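Local coordinates for protein RNA-directed RNA polymerase (PDB 3ZED) that probably copies the viral RNA genome as an RNA-directed RNA polymerase, and probably occurs both free and covalently attached to that RNA, at residues A267-F270 and I271-L274; K288-I291 and T292-Y296. One frame throughout, in Å; residues are numbered along the deposited sequence.

Overall arrangement
Contacts 1 and 2 each lie within one helical stretch, so neither closes a loop: contact 1 is a double turn in the middle of helix 260-278, and contact 2 spans the last turns of helix 283-293 and the start of the 3-10 turn after it. They follow each other in series, without nesting or crossing. Between them the chain reverses, and the two helices pack side by side in an antiparallel helical hairpin of the palm family region. The hairpin is joined by the rings of F270 and F294, which meet edge-to-face with F270 CD1 3.6 Å from F294 CG, and by T290, which lies against D273.

Contact 1 (A267-F270 and I271-L274); sequences ADSF and IRDL
The backbone N of D273 reaches S269 O at 2.9 Å, the shortest of four alpha-helical bonds from the N-H groups of I271-L274 back to the carbonyls of A267-F270. D273 CG, turned back beside its own N (chi1 -80°), lies 3.2 Å from the same S269 O. The N-H of I271 points almost straight at A267 O, with an angle of 174° at the hydrogen. R272 and L274 make the same bond to D268 and F270. R272 leaves the helix with CG anti to its own N and bends at chi3 (46°), which folds the guanidinium back over the turn before it. One face of that group lies over D268 O, which sits 3.9 Å from R272 CZ, and R272 NH2 comes to 3.5 Å from D268 CB. The carboxylate of D268 is not in a salt bridge with it: D268 OD2 stays 4.3 Å from R272 NH2 and is instead hydrogen-bonded to the hydroxyl of S222. S269 turns its OG back to V265 O, as a serine inside a helix readily does. On the apolar flank, F270 CE2 comes within 4.3 Å of L274 CD2, L274 reaching on to V287 and F270 to L331 and M451. I271 CG2 lies 3.4 Å from both A267 O and D268 O, while the side chain meets W440 and F443 of helix 438-452. Apolar A267, F270, I271 and L274 thus meet other helices, S222 holds the buried D268, and the partly exposed R272 probably feels that aspartate only as a modest, longer-range attraction.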
loop_
_atom_site.group_PDB
_atom_site.type_symbol
_atom_site.label_atom_id
_atom_site.label_comp_id
_atom_site.label_asym_id
_atom_site.label_seq_id
_atom_site.Cartn_x
_atom_site.Cartn_y
_atom_site.Cartn_z
ATOM N N ALA B 267 20.198 -8.786 5.385
ATOM C CA ALA B 267 19.738 -7.562 6.059
ATOM C C ALA B 267 20.692 -7.189 7.195
ATOM O O ALA B 267 21.053 -6.019 7.291
ATOM C CB ALA B 267 18.318 -7.717 6.578
ATOM N N ASP B 268 21.172 -8.184 7.987
ATOM C CA ASP B 268 22.153 -7.976 9.056
ATOM C C ASP B 268 23.442 -7.372 8.520
ATOM O O ASP B 268 23.924 -6.369 9.047
ATOM C CB ASP B 268 22.517 -9.308 9.746
ATOM C CG ASP B 268 21.588 -9.828 10.823
ATOM O OD1 ASP B 268 20.392 -9.444 10.821
ATOM O OD2 ASP B 268 22.035 -10.672 11.626
ATOM N N SER B 269 24.010 -8.009 7.482
ATOM C CA SER B 269 25.282 -7.612 6.879
ATOM C C SER B 269 25.197 -6.227 6.256
ATOM O O SER B 269 26.139 -5.460 6.402
ATOM C CB SER B 269 25.729 -8.632 5.835
ATOM O OG SER B 269 25.864 -9.929 6.394
ATOM N N PHE B 270 24.066 -5.895 5.602
ATOM C CA PHE B 270 23.911 -4.593 4.971
ATOM C C PHE B 270 23.894 -3.456 6.000
ATOM O O PHE B 270 24.643 -2.502 5.826
ATOM C CB PHE B 270 22.645 -4.531 4.084
ATOM C CG PHE B 270 22.484 -3.211 3.367
ATOM C CD1 PHE B 270 23.391 -2.818 2.382
ATOM C CD2 PHE B 270 21.442 -2.346 3.693
ATOM C CE1 PHE B 270 23.243 -1.593 1.718
ATOM C CE2 PHE B 270 21.291 -1.116 3.030
ATOM C CZ PHE B 270 22.192 -0.749 2.048
ATOM N N ILE B 271 23.048 -3.551 7.048
ATOM C CA ILE B 271 22.919 -2.511 8.079
ATOM C C ILE B 271 24.235 -2.392 8.910
ATOM O O ILE B 271 24.629 -1.268 9.241
ATOM C CB ILE B 271 21.630 -2.694 8.969
ATOM C CG1 ILE B 271 21.289 -1.424 9.797
ATOM C CG2 ILE B 271 21.661 -3.942 9.859
ATOM C CD1 ILE B 271 20.795 -0.235 8.986
ATOM N N ARG B 272 24.926 -3.530 9.184
ATOM C CA ARG B 272 26.188 -3.562 9.939
ATOM C C ARG B 272 27.328 -2.940 9.128
ATOM O O ARG B 272 28.086 -2.134 9.671
ATOM C CB ARG B 272 26.524 -5.004 10.350
ATOM C CG ARG B 272 27.953 -5.247 10.884
ATOM C CD ARG B 272 28.112 -6.591 11.578
ATOM N NE ARG B 272 27.507 -7.683 10.812
ATOM C CZ ARG B 272 26.483 -8.415 11.235
ATOM N NH1 ARG B 272 25.963 -8.208 12.441
ATOM N NH2 ARG B 272 25.985 -9.374 10.466
ATOM N N ASP B 273 27.434 -3.309 7.832
ATOM C CA ASP B 273 28.469 -2.792 6.925
ATOM C C ASP B 273 28.272 -1.318 6.657
ATOM O O ASP B 273 29.257 -0.607 6.527
ATOM C CB ASP B 273 28.504 -3.560 5.594
ATOM C CG ASP B 273 29.237 -4.891 5.610
ATOM O OD1 ASP B 273 29.599 -5.366 6.719
ATOM O OD2 ASP B 273 29.442 -5.464 4.518
ATOM N N LEU B 274 27.010 -0.859 6.582
ATOM C CA LEU B 274 26.673 0.546 6.382
ATOM C C LEU B 274 27.085 1.364 7.626
ATOM O O LEU B 274 27.769 2.377 7.484
ATOM C CB LEU B 274 25.173 0.682 6.082
ATOM C CG LEU B 274 24.621 2.051 5.654
ATOM C CD1 LEU B 274 25.291 2.560 4.358
ATOM C CD2 LEU B 274 23.111 1.975 5.463
#

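Contact 2 (K288-I291 and T292-Y296); sequences KKTI and TDFWY
With CG anti to the backbone N (chi1 -169°), K289 first heads outward from the helix, and the bends at chi3 and chi4 then turn CE and NZ toward D293, whose own CG stands beside its N (chi1 -76°). K289 NZ meets D293 OD2 at 3.0 Å, on the syn lone pair, in an i to i+4 salt bridge. Both residues are exposed, where long, flexible lysine can find a carboxylate one turn away. K288 O is approached twice: T292 N is bonded to it at 3.0 Å, and T292 OG1 lies 2.8 Å from it. That hydroxyl also has A788 O as a hydrogen-bond partner, and threonine suits the place because its OG1 can reach back to the preceding turn. The helix closes at D293, and F294 is the first residue to leave helical backbone angles. F294 N still bonds to T290 O at 3.0 Å, and this oxygen also lies in the plane of the phenyl ring, at its edge, 3.3 Å from F294 CD2. T290 CG2 lies 4.2 Å from F294 CD2, the two side chains crossing at an angle. Beyond the helix, a weak W295 N to T292 O bond marks the tighter turn, while the W295 indole takes Y296 CB over one face and hydrogen-bonds through NE1 to A64 O. Around this helix end, I291 faces T785, A788 and L789 of helix 781-789, F294 rests on S269 of helix 260-278, and W295 and Y296 meet I65 of strand 65-72, with Y296 also against L249 and P250 of a predicted GTP site.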
loop_
_atom_site.group_PDB
_atom_site.type_symbol
_atom_site.label_atom_id
_atom_site.label_comp_id
_atom_site.label_asym_id
_atom_site.label_seq_id
_atom_site.Cartn_x
_atom_site.Cartn_y
_atom_site.Cartn_z
ATOM N N LYS B 288 29.776 4.079 -0.172
ATOM C CA LYS B 288 29.597 3.836 -1.603
ATOM C C LYS B 288 29.922 2.378 -1.991
ATOM O O LYS B 288 29.196 1.806 -2.820
ATOM C CB LYS B 288 30.418 4.816 -2.447
ATOM C CG LYS B 288 29.688 6.132 -2.690
ATOM C CD LYS B 288 30.436 7.039 -3.655
ATOM C CE LYS B 288 29.668 8.294 -4.003
ATOM N NZ LYS B 288 28.869 8.135 -5.249
ATOM N N LYS B 289 30.976 1.780 -1.371
ATOM C CA LYS B 289 31.399 0.386 -1.590
ATOM C C LYS B 289 30.308 -0.579 -1.118
ATOM O O LYS B 289 29.944 -1.478 -1.874
ATOM C CB LYS B 289 32.742 0.076 -0.888
ATOM C CG LYS B 289 33.343 -1.269 -1.299
ATOM C CD LYS B 289 34.406 -1.767 -0.325
ATOM C CE LYS B 289 34.172 -3.186 0.159
ATOM N NZ LYS B 289 34.292 -4.185 -0.936
ATOM N N THR B 290 29.778 -0.381 0.113
ATOM C CA THR B 290 28.697 -1.195 0.687
ATOM C C THR B 290 27.446 -1.146 -0.216
ATOM O O THR B 290 26.891 -2.192 -0.530
ATOM C CB THR B 290 28.376 -0.713 2.114
ATOM O OG1 THR B 290 29.541 -0.885 2.922
ATOM C CG2 THR B 290 27.178 -1.449 2.745
ATOM N N ILE B 291 27.026 0.061 -0.637
ATOM C CA ILE B 291 25.859 0.274 -1.481
ATOM C C ILE B 291 26.033 -0.436 -2.863
ATOM O O ILE B 291 25.086 -1.068 -3.345
ATOM C CB ILE B 291 25.561 1.792 -1.593
ATOM C CG1 ILE B 291 24.958 2.326 -0.266
ATOM C CG2 ILE B 291 24.613 2.077 -2.736
ATOM C CD1 ILE B 291 24.865 3.861 -0.132
ATOM N N THR B 292 27.237 -0.376 -3.462
ATOM C CA THR B 292 27.511 -1.042 -4.742
ATOM C C THR B 292 27.584 -2.578 -4.541
ATOM O O THR B 292 27.093 -3.319 -5.397
ATOM C CB THR B 292 28.783 -0.472 -5.394
ATOM O OG1 THR B 292 28.679 0.954 -5.423
ATOM C CG2 THR B 292 28.985 -0.975 -6.819
ATOM N N ASP B 293 28.172 -3.054 -3.410
ATOM C CA ASP B 293 28.277 -4.485 -3.096
ATOM C C ASP B 293 26.893 -5.124 -2.953
ATOM O O ASP B 293 26.727 -6.277 -3.337
ATOM C CB ASP B 293 29.105 -4.721 -1.822
ATOM C CG ASP B 293 30.620 -4.586 -1.971
ATOM O OD1 ASP B 293 31.087 -4.291 -3.099
ATOM O OD2 ASP B 293 31.331 -4.755 -0.958
ATOM N N PHE B 294 25.918 -4.368 -2.419
ATOM C CA PHE B 294 24.534 -4.782 -2.204
ATOM C C PHE B 294 23.569 -4.066 -3.187
ATOM O O PHE B 294 22.404 -3.865 -2.841
ATOM C CB PHE B 294 24.116 -4.493 -0.753
ATOM C CG PHE B 294 24.768 -5.368 0.286
ATOM C CD1 PHE B 294 24.174 -6.562 0.687
ATOM C CD2 PHE B 294 25.954 -4.982 0.899
ATOM C CE1 PHE B 294 24.770 -7.366 1.676
ATOM C CE2 PHE B 294 26.545 -5.781 1.883
ATOM C CZ PHE B 294 25.949 -6.967 2.269
ATOM N N TRP B 295 24.040 -3.703 -4.414
ATOM C CA TRP B 295 23.255 -2.991 -5.441
ATOM C C TRP B 295 21.876 -3.640 -5.653
ATOM O O TRP B 295 20.893 -2.929 -5.852
ATOM C CB TRP B 295 24.015 -2.922 -6.795
ATOM C CG TRP B 295 24.144 -4.249 -7.507
ATOM C CD1 TRP B 295 25.183 -5.131 -7.415
ATOM C CD2 TRP B 295 23.164 -4.871 -8.362
ATOM N NE1 TRP B 295 24.919 -6.258 -8.169
ATOM C CE2 TRP B 295 23.665 -6.144 -8.720
ATOM C CE3 TRP B 295 21.891 -4.487 -8.835
ATOM C CZ2 TRP B 295 22.959 -7.018 -9.562
ATOM C CZ3 TRP B 295 21.184 -5.366 -9.638
ATOM C CH2 TRP B 295 21.732 -6.601 -10.022
ATOM N N TYR B 296 21.818 -5.001 -5.618
ATOM C CA TYR B 296 20.639 -5.812 -5.899
ATOM C C TYR B 296 19.525 -5.595 -4.878
ATOM O O TYR B 296 18.368 -5.903 -5.172
ATOM C CB TYR B 296 21.020 -7.294 -6.027
ATOM C CG TYR B 296 21.815 -7.843 -4.864
ATOM C CD1 TYR B 296 21.176 -8.383 -3.752
ATOM C CD2 TYR B 296 23.204 -7.853 -4.891
ATOM C CE1 TYR B 296 21.901 -8.870 -2.670
ATOM C CE2 TYR B 296 23.942 -8.353 -3.823
ATOM C CZ TYR B 296 23.288 -8.871 -2.717
ATOM O OH TYR B 296 24.009 -9.381 -1.662
#